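Cytochrome c, class II (Shewanella frigidimarina, PDB 4ULV) carries covalently bound heme c, binds diatomic gases at its heme iron and probably transfers electrons. Local coordinates at residues F23-A28 and A38-T43. Sequence-based numbering, arbitrary orientation.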
ATOM      1  N   PHE A  23       2.132   3.081 -10.609  1.00  9.01           N
ATOM      2  CA  PHE A  23       2.822   2.650 -11.822  1.00 10.26           C
ATOM      3  C   PHE A  23       2.321   3.429 -13.037  1.00  9.79           C
ATOM      4  O   PHE A  23       3.093   3.763 -13.967  1.00 10.98           O
ATOM      5  CB  PHE A  23       2.595   1.156 -12.016  1.00 10.13           C
ATOM      6  CG  PHE A  23       3.487   0.524 -13.072  1.00  9.86           C
ATOM      7  CD1 PHE A  23       4.822   0.374 -12.834  1.00 11.97           C
ATOM      8  CD2 PHE A  23       2.970   0.011 -14.225  1.00 11.41           C
ATOM      9  CE1 PHE A  23       5.677  -0.185 -13.756  1.00 13.11           C
ATOM     10  CE2 PHE A  23       3.788  -0.562 -15.156  1.00 12.40           C
ATOM     11  CZ  PHE A  23       5.161  -0.684 -14.910  1.00 11.81           C
ATOM     12  N   GLY A  24       1.027   3.683 -13.093  1.00  9.10           N
ATOM     13  CA  GLY A  24       0.405   4.478 -14.157  1.00  9.91           C
ATOM     14  C   GLY A  24       0.868   5.902 -14.248  1.00  9.76           C
ATOM     15  O   GLY A  24       1.141   6.443 -15.309  1.00 11.33           O
ATOM     16  N   ASP A  25       1.058   6.508 -13.066  1.00 10.42           N
ATOM     17  CA  ASP A  25       1.640   7.852 -13.031  1.00 10.27           C
ATOM     18  C   ASP A  25       3.042   7.911 -13.576  1.00  9.65           C
ATOM     19  O   ASP A  25       3.413   8.829 -14.333  1.00 11.35           O
ATOM     20  CB  ASP A  25       1.547   8.489 -11.641  1.00 11.58           C
ATOM     21  CG  ASP A  25       1.812   9.973 -11.680  1.00 13.58           C
ATOM     22  OD1 ASP A  25       1.013  10.692 -12.314  1.00 15.48           O
ATOM     23  OD2 ASP A  25       2.823  10.415 -11.056  1.00 14.30           O
ATOM     24  N   MET A  26       3.838   6.922 -13.183  1.00  9.26           N
ATOM     25  CA  MET A  26       5.195   6.820 -13.665  1.00  8.75           C
ATOM     26  C   MET A  26       5.176   6.670 -15.207  1.00 10.29           C
ATOM     27  O   MET A  26       5.948   7.331 -15.912  1.00 11.23           O
ATOM     28  CB  MET A  26       5.859   5.606 -13.019  1.00 11.05           C
ATOM     29  CG  MET A  26       6.046   5.809 -11.517  1.00 11.68           C
ATOM     30  SD  MET A  26       6.432   4.238 -10.674  1.00 15.30           S
ATOM     31  CE  MET A  26       8.006   4.178 -11.301  1.00  7.89           C
ATOM     32  N   GLY A  27       4.294   5.807 -15.698  1.00 10.05           N
ATOM     33  CA  GLY A  27       4.266   5.556 -17.162  1.00  9.83           C
ATOM     34  C   GLY A  27       3.780   6.819 -17.866  1.00 10.00           C
ATOM     35  O   GLY A  27       4.368   7.179 -18.934  1.00 12.73           O
ATOM     36  N   ALA A  28       2.839   7.570 -17.300  1.00 10.73           N
ATOM     37  CA  ALA A  28       2.409   8.852 -17.925  1.00 12.32           C
ATOM     38  C   ALA A  28       3.565   9.822 -18.099  1.00 11.32           C
ATOM     39  O   ALA A  28       3.671  10.497 -19.113  1.00 14.02           O
ATOM     40  CB  ALA A  28       1.267   9.505 -17.146  1.00 11.95           C
ATOM     41  N   ALA A  38      11.477  13.929 -11.482  1.00  9.51           N
ATOM     42  CA  ALA A  38      12.262  12.754 -11.126  1.00  9.44           C
ATOM     43  C   ALA A  38      12.061  12.339  -9.641  1.00  9.93           C
ATOM     44  O   ALA A  38      12.176  11.175  -9.315  1.00 10.39           O
ATOM     45  CB  ALA A  38      13.744  13.038 -11.388  1.00 12.36           C
ATOM     46  N   ALA A  39      11.815  13.331  -8.788  1.00  9.82           N
ATOM     47  CA  ALA A  39      11.642  13.018  -7.387  1.00  9.85           C
ATOM     48  C   ALA A  39      10.331  12.276  -7.128  1.00  8.62           C
ATOM     49  O   ALA A  39      10.298  11.269  -6.442  1.00  9.07           O
ATOM     50  CB  ALA A  39      11.692  14.266  -6.522  1.00 12.07           C
ATOM     51  N   VAL A  40       9.275  12.760  -7.808  1.00  8.72           N
ATOM     52  CA  VAL A  40       7.980  12.085  -7.731  1.00  9.46           C
ATOM     53  C   VAL A  40       8.085  10.709  -8.333  1.00  8.08           C
ATOM     54  O   VAL A  40       7.594   9.711  -7.792  1.00  9.06           O
ATOM     55  CB  VAL A  40       6.874  12.911  -8.369  1.00  9.80           C
ATOM     56  CG1 VAL A  40       5.579  12.125  -8.439  1.00  8.96           C
ATOM     57  CG2 VAL A  40       6.684  14.195  -7.578  1.00 10.46           C
ATOM     58  N   PHE A  41       8.726  10.643  -9.540  1.00  8.64           N
ATOM     59  CA  PHE A  41       8.862   9.338 -10.192  1.00  9.84           C
ATOM     60  C   PHE A  41       9.541   8.330  -9.236  1.00  8.79           C
ATOM     61  O   PHE A  41       9.171   7.150  -9.179  1.00  9.28           O
ATOM     62  CB  PHE A  41       9.653   9.491 -11.516  1.00  9.52           C
ATOM     63  CG  PHE A  41       9.777   8.245 -12.329  1.00  9.63           C
ATOM     64  CD1 PHE A  41      10.781   7.332 -12.090  1.00 10.79           C
ATOM     65  CD2 PHE A  41       8.883   7.985 -13.393  1.00 10.67           C
ATOM     66  CE1 PHE A  41      10.874   6.165 -12.794  1.00 10.65           C
ATOM     67  CE2 PHE A  41       9.003   6.835 -14.157  1.00 11.14           C
ATOM     68  CZ  PHE A  41      10.011   5.953 -13.889  1.00  9.31           C
ATOM     69  N   SER A  42      10.631   8.795  -8.596  1.00  8.41           N
ATOM     70  CA  SER A  42      11.382   7.937  -7.679  1.00  8.52           C
ATOM     71  C   SER A  42      10.523   7.464  -6.492  1.00  8.49           C
ATOM     72  O   SER A  42      10.537   6.331  -6.152  1.00  9.10           O
ATOM     73  CB  SER A  42      12.610   8.682  -7.157  1.00 11.05           C
ATOM     74  OG  SER A  42      13.242   7.905  -6.153  1.00 11.26           O
ATOM     75  N   THR A  43       9.810   8.400  -5.904  1.00  8.69           N
ATOM     76  CA  THR A  43       9.019   8.012  -4.714  1.00  9.72           C
ATOM     77  C   THR A  43       7.822   7.091  -5.120  1.00  9.49           C
ATOM     78  O   THR A  43       7.486   6.169  -4.343  1.00 10.74           O
ATOM     79  CB  THR A  43       8.649   9.219  -3.880  1.00 11.11           C
ATOM     80  OG1 THR A  43       8.580   8.810  -2.497  1.00 14.63           O
ATOM     81  CG2 THR A  43       7.393   9.843  -4.360  1.00 10.63           C
TER
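A Met-aromatic contact between M26 and F41 joins the first two helices of the cytochrome c' four-helix bundle, 5-30 and 38-51. The CA atoms of M26 and F41 mark the closest backbone approach, 5.6 Å apart. The two side chains cross at about a right angle. M26 bends at its third torsion (chi3 73°), which brings its methyl over one face of the F41 ring. There CE lies 3.9 Å from the ring centroid, displaced toward the rim at CZ and CE1, a CH-pi contact. The sulfur SD stands above the face at a greater distance, 5.1 Å from the centroid. Nearer the backbone, M26 CB packs against F41 CE2 at 3.6 Å. The carbonyl oxygen M26 O meets the same CE2 at the ring edge, in the ring plane, also at 3.6 Å. With CG turned away from the backbone N (chi1 -176°), the F41 ring swings toward helix 5-30 although its CB does not point there. A leucine here lacks the ring, so the M26 methyl would probably be left without a flat face to lie on, with a gap beside the M26 carbonyl. D25, the residue before M26, adds a looser touch, its OD2 4.2 Å from V40 CG1. Its carboxylate is held by salt bridges to K34, in the loop between the helices, and to R44 of helix 38-51. The M26 side chain is about 8 Å from the heme c, which F23 touches. M26 also touches F111 of helix 104-125 and L95 of helix 78-98, while F41 rests on I107 of helix 104-125 and on A99.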